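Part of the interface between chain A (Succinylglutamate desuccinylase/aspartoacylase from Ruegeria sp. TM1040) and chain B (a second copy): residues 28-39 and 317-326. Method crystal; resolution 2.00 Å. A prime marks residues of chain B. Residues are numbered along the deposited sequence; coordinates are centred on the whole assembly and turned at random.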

# COMPACT_ATOMS: atom_id res chain seq x y z
N SER A 28 10.06 -8.02 -17.89
CA SER A 28 10.89 -6.92 -17.47
C SER A 28 10.08 -5.96 -16.58
O SER A 28 9.01 -5.55 -16.96
CB SER A 28 11.38 -6.19 -18.70
OG SER A 28 12.13 -5.06 -18.31
N ARG A 29 10.57 -5.62 -15.40
CA ARG A 29 9.83 -4.70 -14.52
C ARG A 29 10.78 -4.01 -13.55
O ARG A 29 11.98 -4.31 -13.59
CB ARG A 29 8.70 -5.42 -13.79
CG ARG A 29 9.14 -6.41 -12.68
CD ARG A 29 9.64 -7.74 -13.20
NE ARG A 29 9.90 -8.66 -12.08
CZ ARG A 29 10.39 -9.89 -12.19
NH1 ARG A 29 10.67 -10.40 -13.37
NH2 ARG A 29 10.58 -10.61 -11.11
N ASP A 30 10.27 -3.10 -12.70
CA ASP A 30 11.15 -2.25 -11.87
C ASP A 30 12.15 -3.09 -11.06
O ASP A 30 13.31 -2.73 -10.99
CB ASP A 30 10.35 -1.40 -10.89
CG ASP A 30 9.54 -0.28 -11.56
OD1 ASP A 30 9.76 0.05 -12.73
OD2 ASP A 30 8.68 0.27 -10.86
N ASP A 31 11.68 -4.18 -10.45
CA ASP A 31 12.54 -5.01 -9.58
C ASP A 31 13.30 -6.14 -10.31
O ASP A 31 13.99 -6.92 -9.67
CB ASP A 31 11.76 -5.57 -8.38
CG ASP A 31 10.82 -6.69 -8.75
OD1 ASP A 31 10.79 -7.13 -9.91
OD2 ASP A 31 10.10 -7.14 -7.85
N SER A 32 13.18 -6.19 -11.63
CA SER A 32 14.01 -7.08 -12.46
C SER A 32 13.95 -6.68 -13.91
O SER A 32 13.02 -7.09 -14.62
CB SER A 32 13.57 -8.55 -12.32
OG SER A 32 14.54 -9.36 -12.95
N ALA A 33 14.94 -5.92 -14.36
CA ALA A 33 14.97 -5.40 -15.72
C ALA A 33 15.06 -6.54 -16.72
O ALA A 33 14.48 -6.48 -17.80
CB ALA A 33 16.14 -4.42 -15.91
N TRP A 34 15.78 -7.60 -16.37
CA TRP A 34 15.99 -8.69 -17.32
C TRP A 34 15.43 -9.97 -16.70
O TRP A 34 16.13 -10.97 -16.58
CB TRP A 34 17.51 -8.85 -17.50
CG TRP A 34 17.97 -9.38 -18.81
CD1 TRP A 34 17.30 -10.23 -19.66
CD2 TRP A 34 19.23 -9.09 -19.43
NE1 TRP A 34 18.08 -10.49 -20.77
CE2 TRP A 34 19.26 -9.81 -20.66
CE3 TRP A 34 20.35 -8.34 -19.05
CZ2 TRP A 34 20.36 -9.77 -21.51
CZ3 TRP A 34 21.42 -8.29 -19.89
CH2 TRP A 34 21.42 -9.00 -21.12
N GLY A 35 14.19 -9.90 -16.24
CA GLY A 35 13.59 -11.00 -15.47
C GLY A 35 12.61 -11.84 -16.26
O GLY A 35 12.38 -11.57 -17.45
N SER A 36 12.05 -12.85 -15.59
CA SER A 36 11.14 -13.83 -16.18
C SER A 36 10.14 -14.35 -15.15
O SER A 36 10.36 -14.31 -13.93
CB SER A 36 11.91 -15.06 -16.72
OG SER A 36 13.16 -14.69 -17.29
N VAL A 37 9.02 -14.84 -15.65
CA VAL A 37 8.14 -15.70 -14.86
C VAL A 37 8.50 -17.11 -15.28
O VAL A 37 8.44 -17.41 -16.45
CB VAL A 37 6.68 -15.42 -15.16
CG1 VAL A 37 5.77 -16.39 -14.36
CG2 VAL A 37 6.35 -13.98 -14.81
N MSE A 38 8.92 -17.93 -14.33
CA MSE A 38 9.35 -19.30 -14.58
C MSE A 38 8.22 -20.28 -14.22
O MSE A 38 8.11 -20.72 -13.09
CB MSE A 38 10.62 -19.59 -13.76
CG MSE A 38 11.76 -18.64 -14.06
SE MSE A 38 12.57 -19.02 -15.81
CE MSE A 38 13.85 -20.37 -15.19
N ILE A 39 7.37 -20.62 -15.20
CA ILE A 39 6.18 -21.43 -14.90
C ILE A 39 6.55 -22.93 -14.82
O ILE A 39 7.00 -23.47 -15.81
CB ILE A 39 5.11 -21.25 -15.98
CG1 ILE A 39 4.76 -19.78 -16.13
CG2 ILE A 39 3.84 -22.06 -15.64
CD1 ILE A 39 3.69 -19.52 -17.19
N ILE B 317 18.72 -12.37 -5.53
CA ILE B 317 18.36 -12.65 -6.90
C ILE B 317 17.05 -13.46 -6.88
O ILE B 317 16.76 -14.15 -5.92
CB ILE B 317 19.50 -13.36 -7.66
CG1 ILE B 317 19.18 -13.44 -9.17
CG2 ILE B 317 19.80 -14.78 -7.02
CD1 ILE B 317 20.41 -13.86 -10.06
N LYS B 318 16.25 -13.32 -7.93
CA LYS B 318 14.99 -14.03 -8.06
C LYS B 318 15.03 -15.04 -9.17
O LYS B 318 15.76 -14.89 -10.14
CB LYS B 318 13.88 -13.04 -8.34
CG LYS B 318 13.75 -12.03 -7.25
CD LYS B 318 12.47 -11.27 -7.38
CE LYS B 318 12.67 -10.09 -8.25
NZ LYS B 318 13.57 -9.18 -7.52
N SER B 319 14.20 -16.06 -9.04
CA SER B 319 13.98 -16.98 -10.11
C SER B 319 13.62 -16.23 -11.41
O SER B 319 12.78 -15.31 -11.43
CB SER B 319 12.88 -17.97 -9.72
OG SER B 319 12.87 -19.01 -10.65
N GLY B 320 14.33 -16.57 -12.47
CA GLY B 320 14.14 -15.97 -13.77
C GLY B 320 15.00 -14.73 -14.04
O GLY B 320 14.93 -14.19 -15.13
N ASP B 321 15.77 -14.27 -13.05
CA ASP B 321 16.67 -13.10 -13.24
C ASP B 321 17.89 -13.50 -14.05
O ASP B 321 18.46 -14.59 -13.84
CB ASP B 321 17.15 -12.50 -11.91
CG ASP B 321 16.04 -11.78 -11.15
OD1 ASP B 321 14.97 -11.55 -11.71
OD2 ASP B 321 16.24 -11.45 -9.95
N CYS B 322 18.32 -12.63 -14.95
CA CYS B 322 19.61 -12.79 -15.62
C CYS B 322 20.76 -12.55 -14.64
O CYS B 322 20.96 -11.43 -14.19
CB CYS B 322 19.73 -11.85 -16.79
SG CYS B 322 21.26 -12.14 -17.74
N ALA B 323 21.53 -13.59 -14.33
CA ALA B 323 22.65 -13.48 -13.38
C ALA B 323 23.85 -12.71 -13.93
O ALA B 323 24.48 -11.96 -13.21
CB ALA B 323 23.12 -14.88 -12.95
N ALA B 324 24.17 -12.93 -15.19
CA ALA B 324 25.40 -12.43 -15.75
C ALA B 324 25.41 -12.69 -17.24
O ALA B 324 24.71 -13.59 -17.74
CB ALA B 324 26.58 -13.14 -15.11
N VAL B 325 26.19 -11.89 -17.96
CA VAL B 325 26.40 -12.11 -19.38
C VAL B 325 27.90 -12.04 -19.62
O VAL B 325 28.56 -11.11 -19.15
CB VAL B 325 25.70 -11.03 -20.24
CG1 VAL B 325 26.09 -11.19 -21.75
CG2 VAL B 325 24.18 -11.07 -20.03
N ILE B 326 28.43 -13.04 -20.33
CA ILE B 326 29.86 -13.11 -20.68
C ILE B 326 30.05 -12.63 -22.12
O ILE B 326 29.46 -13.17 -23.04
CB ILE B 326 30.39 -14.56 -20.55
CG1 ILE B 326 30.21 -15.07 -19.12
CG2 ILE B 326 31.89 -14.63 -20.99
CD1 ILE B 326 30.77 -14.11 -17.95
O HOH W 1 12.71 -12.74 -12.71

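Tight turns make good partners at protein interfaces because they present backbone groups that their own chain leaves unpaired, and the contact between these two copies illustrates the principle. Chain B contributes a type II turn from Lys318′ to Asp321′ that leads into a strand; chain A answers with a type I turn from Arg29 to Ser32 and the segment that follows it. The backbones run in opposite directions where they meet, Trp34 lying nearest Cys322′, Gly35 nearest Asp321′ and Ser36 nearest Gly320′.

Along chain B, the first residue to make contact is Lys318′. Its side chain reaches the chain A turn, where NZ donates to the backbone O of Asp31 at 3.1 Å. Lys318′ NZ also lies 4.0 Å from Asp31 OD2, near enough to feel the opposite charge but too far for a salt bridge. Asp31 uses its OD1 within its own chain, in a salt bridge to Arg29 NE.

Ser319′ follows, its OG packed 3.6 Å from CG of Met38, a selenomethionine. Gly320′ lies where the backbones run close, its CA 4.4 Å from Ser36 CA. Its phi of 90° and psi of -4° by themselves call for glycine, and the neighbouring chain adds a second reason: a CB here would point at chain A and clash with Ser36 O. The bare CA instead packs 3.6 Å from Met38 CG. The carbonyl O of Gly320′ accepts a hydrogen bond from Ser36 OG at 2.8 Å and also receives a CA-H...O contact from Gly35 CA at 3.5 Å. Gly35 is likewise constrained, since a CB on it would collide with Ser32 OG.

Asp321′ shows how one carboxylate can serve both chains. Its CA-to-CB bond points away from chain A, yet the carboxylate comes back: OD2 accepts from the backbone N of Lys318′ at 2.8 Å, bracing the turn, while OD1 accepts from Ser32 OG at 2.6 Å. A water extends the network, lying 2.7 Å from Asp321′ OD1 and accepting from Ser36 N at 3.0 Å and Arg29 NH1 at 3.2 Å.

Beyond the turn the chemistry becomes largely apolar. The backbone N of Cys322′ donates to Trp34 O at 3.2 Å, and its side chain covers one face of the indole, with CB 3.9 Å from the centroid of the five-membered ring and SG 4.1 Å from that of the six-membered ring. Farther along the strand, Val325′ CG2 touches Trp34 CH2 at 3.6 Å, an apolar contact with the six-membered ring.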